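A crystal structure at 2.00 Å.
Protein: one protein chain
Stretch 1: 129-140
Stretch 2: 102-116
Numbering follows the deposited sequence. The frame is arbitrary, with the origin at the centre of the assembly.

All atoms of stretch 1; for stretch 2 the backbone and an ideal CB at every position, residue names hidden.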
# COMPACT_ATOMS: atom_id res chain seq x y z
N CYS D 129 10.05 -9.36 -2.42
CA CYS D 129 10.12 -8.22 -3.35
C CYS D 129 11.50 -7.59 -3.32
O CYS D 129 12.13 -7.54 -2.24
CB CYS D 129 9.04 -7.18 -3.03
SG CYS D 129 7.41 -7.95 -3.21
N LEU D 130 11.93 -7.16 -4.51
CA LEU D 130 13.24 -6.53 -4.76
C LEU D 130 13.02 -5.28 -5.61
O LEU D 130 12.05 -5.20 -6.31
CB LEU D 130 14.15 -7.47 -5.56
CG LEU D 130 14.37 -8.86 -4.93
CD1 LEU D 130 15.10 -9.71 -5.95
CD2 LEU D 130 15.09 -8.82 -3.58
N MSE D 131 13.94 -4.34 -5.56
CA MSE D 131 13.89 -3.18 -6.43
C MSE D 131 15.29 -2.65 -6.78
O MSE D 131 16.14 -2.53 -5.91
CB MSE D 131 13.14 -2.07 -5.73
CG MSE D 131 12.97 -0.85 -6.60
SE MSE D 131 11.61 0.39 -5.84
CE MSE D 131 10.01 -0.24 -6.79
N THR D 132 15.50 -2.30 -8.03
CA THR D 132 16.72 -1.59 -8.42
C THR D 132 16.47 -0.12 -8.09
O THR D 132 15.43 0.44 -8.48
CB THR D 132 17.03 -1.82 -9.93
OG1 THR D 132 17.40 -3.19 -10.12
CG2 THR D 132 18.15 -0.92 -10.47
N PRO D 133 17.41 0.52 -7.39
CA PRO D 133 17.29 1.94 -7.14
C PRO D 133 17.01 2.75 -8.42
O PRO D 133 17.48 2.37 -9.49
CB PRO D 133 18.69 2.29 -6.57
CG PRO D 133 19.05 1.04 -5.83
CD PRO D 133 18.66 -0.03 -6.80
N LYS D 134 16.29 3.86 -8.29
CA LYS D 134 15.97 4.76 -9.41
C LYS D 134 15.22 4.14 -10.57
O LYS D 134 15.53 4.38 -11.75
CB LYS D 134 17.22 5.50 -9.88
CG LYS D 134 17.91 6.22 -8.73
CD LYS D 134 19.22 6.88 -9.17
CE LYS D 134 19.41 8.19 -8.39
NZ LYS D 134 20.21 9.19 -9.22
N THR D 135 14.22 3.30 -10.26
CA THR D 135 13.47 2.69 -11.35
C THR D 135 11.96 2.98 -11.16
O THR D 135 11.11 2.28 -11.67
CB THR D 135 13.76 1.15 -11.51
OG1 THR D 135 13.49 0.51 -10.26
CG2 THR D 135 15.24 0.88 -12.03
N THR D 136 11.64 3.99 -10.36
CA THR D 136 10.23 4.49 -10.32
C THR D 136 10.21 5.98 -10.61
O THR D 136 11.21 6.68 -10.46
CB THR D 136 9.46 4.21 -8.99
OG1 THR D 136 9.81 5.20 -8.02
CG2 THR D 136 9.77 2.85 -8.43
N SER D 137 9.05 6.48 -11.04
CA SER D 137 8.93 7.91 -11.26
C SER D 137 7.46 8.28 -11.07
O SER D 137 6.60 7.39 -11.01
CB SER D 137 9.43 8.28 -12.66
OG SER D 137 9.19 9.65 -12.96
N THR D 138 7.23 9.58 -10.95
CA THR D 138 5.90 10.16 -10.71
C THR D 138 5.95 11.65 -11.10
O THR D 138 6.94 12.11 -11.70
CB THR D 138 5.40 9.92 -9.25
OG1 THR D 138 4.00 10.12 -9.19
CG2 THR D 138 6.14 10.74 -8.16
N LEU D 139 4.88 12.39 -10.78
CA LEU D 139 4.65 13.78 -11.20
C LEU D 139 4.58 14.67 -9.97
O LEU D 139 4.21 14.20 -8.88
CB LEU D 139 3.30 13.86 -11.93
CG LEU D 139 3.05 12.86 -13.08
CD1 LEU D 139 1.59 12.81 -13.45
CD2 LEU D 139 3.87 13.18 -14.32
N ASP D 140 4.95 15.96 -10.11
CA ASP D 140 4.71 16.92 -9.04
C ASP D 140 3.21 16.85 -8.90
O ASP D 140 2.51 16.75 -9.90
CB ASP D 140 5.11 18.37 -9.43
CG ASP D 140 6.64 18.56 -9.65
OD1 ASP D 140 7.48 17.69 -9.28
OD2 ASP D 140 7.01 19.62 -10.21
N UNK D 102 8.55 -16.77 -7.15
CA UNK D 102 8.37 -16.42 -5.78
C UNK D 102 8.96 -15.01 -5.51
O UNK D 102 8.62 -14.38 -4.52
CB UNK D 102 9.02 -17.48 -4.88
N UNK D 103 9.78 -14.51 -6.42
CA UNK D 103 10.55 -13.28 -6.17
C UNK D 103 10.24 -12.33 -7.27
O UNK D 103 10.28 -12.72 -8.44
CB UNK D 103 12.06 -13.54 -6.08
N UNK D 104 9.92 -11.08 -6.90
CA UNK D 104 9.52 -10.08 -7.89
C UNK D 104 10.46 -8.93 -7.73
O UNK D 104 10.57 -8.38 -6.63
CB UNK D 104 8.06 -9.64 -7.73
N UNK D 105 11.09 -8.53 -8.82
CA UNK D 105 11.83 -7.26 -8.89
C UNK D 105 10.93 -6.23 -9.57
O UNK D 105 10.61 -6.35 -10.74
CB UNK D 105 13.15 -7.42 -9.65
N UNK D 106 10.58 -5.18 -8.85
CA UNK D 106 9.52 -4.26 -9.29
C UNK D 106 10.04 -2.89 -9.73
O UNK D 106 10.90 -2.29 -9.09
CB UNK D 106 8.51 -4.07 -8.16
N UNK D 107 9.46 -2.37 -10.81
CA UNK D 107 9.77 -1.02 -11.29
C UNK D 107 8.47 -0.48 -11.92
O UNK D 107 7.57 -1.27 -12.25
CB UNK D 107 10.93 -1.02 -12.29
N UNK D 108 8.35 0.84 -12.00
CA UNK D 108 7.30 1.43 -12.87
C UNK D 108 6.88 2.78 -12.39
O UNK D 108 7.60 3.44 -11.66
CB UNK D 108 6.07 0.52 -12.94
N UNK D 109 5.66 3.16 -12.79
CA UNK D 109 5.04 4.46 -12.51
C UNK D 109 3.55 4.17 -12.25
O UNK D 109 3.05 3.13 -12.69
CB UNK D 109 5.24 5.45 -13.66
N UNK D 110 2.87 5.03 -11.49
CA UNK D 110 3.51 6.10 -10.72
C UNK D 110 3.89 5.56 -9.35
O UNK D 110 3.16 4.77 -8.79
CB UNK D 110 2.59 7.32 -10.59
N UNK D 111 4.98 6.09 -8.80
CA UNK D 111 5.53 5.71 -7.46
C UNK D 111 4.48 5.49 -6.39
O UNK D 111 4.43 4.43 -5.75
CB UNK D 111 6.49 6.79 -6.97
N UNK D 112 3.68 6.53 -6.13
CA UNK D 112 2.80 6.50 -4.98
C UNK D 112 1.46 5.81 -5.24
O UNK D 112 0.73 5.53 -4.30
CB UNK D 112 2.55 7.93 -4.50
N UNK D 113 1.17 5.49 -6.48
CA UNK D 113 -0.11 4.87 -6.81
C UNK D 113 0.10 3.40 -7.13
O UNK D 113 0.21 2.62 -6.21
CB UNK D 113 -0.78 5.59 -7.99
N UNK D 114 0.20 3.04 -8.40
CA UNK D 114 0.22 1.65 -8.84
C UNK D 114 1.44 0.89 -8.35
O UNK D 114 1.35 -0.33 -8.12
CB UNK D 114 0.16 1.59 -10.37
N UNK D 115 2.57 1.58 -8.23
CA UNK D 115 3.80 0.92 -7.80
C UNK D 115 3.70 0.60 -6.29
O UNK D 115 3.88 -0.56 -5.87
CB UNK D 115 5.02 1.80 -8.10
N UNK D 116 3.44 1.64 -5.49
CA UNK D 116 3.27 1.44 -4.06
C UNK D 116 2.27 0.36 -3.74
O UNK D 116 2.53 -0.55 -2.93
CB UNK D 116 2.84 2.75 -3.39

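Position 102 has nothing of stretch 1 within 5.5 Å of its ideal CB and is unconstrained; it is Gln 102. At 103 the CB points sideways, 4.9 Å from Leu 130 CD1; a small or branched side chain would suit. Thr 103 sets CG2 3.5 Å from Leu 130 CD1.

At 104, O accepts a hydrogen bond from Leu 130 N (2.8 Å). Its CB lies on the Cys 129 face, 4.9 Å from SG, where most apolar side chains would serve; Leu 104 occupies it. Position 105 pairs with Leu 130 and shares its face. The hydroxyl of Thr 132 lies farther along, so a long acceptor would be rewarded. Glu 105, extended, receives Thr 132 OG1 on OE2 at 2.6 Å.

At 106, N donates to Leu 130 O (2.9 Å), and the CB is 4.3 Å from Met 131 CE. Branched or long apolar residues fit: Ile 106 brings CD1 to 4.1 Å from Cys 129 SG. The CB of 107 is 3.4 Å from Thr 135 O, which favours a small residue without excluding others; Ala 107 meets this.

Position 108 has phi/psi of 154/-157, where a CB would jam against the carbonyl O of the preceding residue. This calls for glycine, and Gly 108 donates from N to Thr 135 O (3.1 Å). At 109 the CB is 3.6 Å from Ser 137 O; a compact apolar side chain suits, and Val 109 places CG1 4.1 Å from Ser 137 CB.

A cis peptide precedes 110, the N-cap position. Its CB is 3.4 Å from Thr 138 OG1, so polar chains are plausible; it is Gln 110. Position 111 points toward stretch 1, its CB 3.8 Å from Thr 136 OG1, favouring a small hydroxyl residue. Thr 111 OG1 hydrogen-bonds Thr 136 OG1 (3.0 Å), while its N donates to Ser 137 O (3.0 Å).

At 112 the CB points sideways, 5.4 Å from Thr 138 OG1, so a longer acceptor could reach that hydroxyl. Glu 112 bends back (chi1 p, chi2 m), and OE1 accepts from Thr 138 OG1 at a very short 2.5 Å.

Positions 113, 114 and 116 are unconstrained here: Phe 113, Cys 114 and Asp 116. The CB of 115 points toward Thr 136 CG2 at 4.9 Å, inviting an aliphatic residue; Val 115 CG1 reaches that methyl at 3.9 Å.

Stretch 2, residues 102-116: QTLEIAGVQTEFCVD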
# COMPACT_ATOMS: atom_id res chain seq x y z
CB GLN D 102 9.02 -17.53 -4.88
CG GLN D 102 9.40 -17.16 -3.43
CD GLN D 102 8.20 -16.71 -2.57
OE1 GLN D 102 8.36 -15.94 -1.58
NE2 GLN D 102 6.98 -17.17 -2.95
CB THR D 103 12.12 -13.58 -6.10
OG1 THR D 103 12.35 -14.43 -5.00
CG2 THR D 103 12.88 -12.37 -5.77
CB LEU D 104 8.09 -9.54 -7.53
CG LEU D 104 6.99 -10.59 -7.64
CD1 LEU D 104 5.64 -10.01 -7.14
CD2 LEU D 104 6.93 -11.08 -9.13
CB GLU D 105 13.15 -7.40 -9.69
CG GLU D 105 13.96 -6.09 -9.69
CD GLU D 105 15.32 -6.23 -10.40
OE1 GLU D 105 15.85 -7.38 -10.54
OE2 GLU D 105 15.86 -5.17 -10.77
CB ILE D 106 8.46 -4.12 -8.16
CG1 ILE D 106 7.79 -5.49 -7.93
CG2 ILE D 106 7.34 -3.07 -8.53
CD1 ILE D 106 7.09 -5.70 -6.58
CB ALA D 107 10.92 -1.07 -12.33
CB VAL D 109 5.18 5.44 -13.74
CG1 VAL D 109 6.69 5.61 -14.15
CG2 VAL D 109 4.41 4.88 -14.94
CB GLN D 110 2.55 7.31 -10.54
CG GLN D 110 2.44 8.16 -11.81
CD GLN D 110 1.34 9.19 -11.68
OE1 GLN D 110 1.46 10.19 -10.97
NE2 GLN D 110 0.24 8.92 -12.34
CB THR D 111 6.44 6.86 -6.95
OG1 THR D 111 7.46 7.11 -7.93
CG2 THR D 111 7.06 6.57 -5.53
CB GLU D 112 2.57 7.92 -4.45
CG GLU D 112 1.57 8.77 -5.30
CD GLU D 112 2.23 9.55 -6.44
OE1 GLU D 112 3.10 9.01 -7.15
OE2 GLU D 112 1.87 10.73 -6.64
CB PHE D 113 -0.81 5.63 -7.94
CG PHE D 113 -1.17 7.05 -7.58
CD1 PHE D 113 -2.13 7.32 -6.60
CD2 PHE D 113 -0.55 8.13 -8.21
CE1 PHE D 113 -2.51 8.68 -6.24
CE2 PHE D 113 -0.93 9.48 -7.87
CZ PHE D 113 -1.91 9.74 -6.87
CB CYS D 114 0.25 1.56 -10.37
SG CYS D 114 -0.94 2.67 -11.26
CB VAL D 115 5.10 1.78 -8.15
CG1 VAL D 115 6.37 1.06 -7.72
CG2 VAL D 115 5.18 2.04 -9.65
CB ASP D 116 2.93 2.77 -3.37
CG ASP D 116 2.84 2.66 -1.90
OD1 ASP D 116 1.91 1.97 -1.45
OD2 ASP D 116 3.67 3.24 -1.14
O HOH W 1 13.49 -2.20 -9.91
O HOH W 2 1.88 12.56 -8.50
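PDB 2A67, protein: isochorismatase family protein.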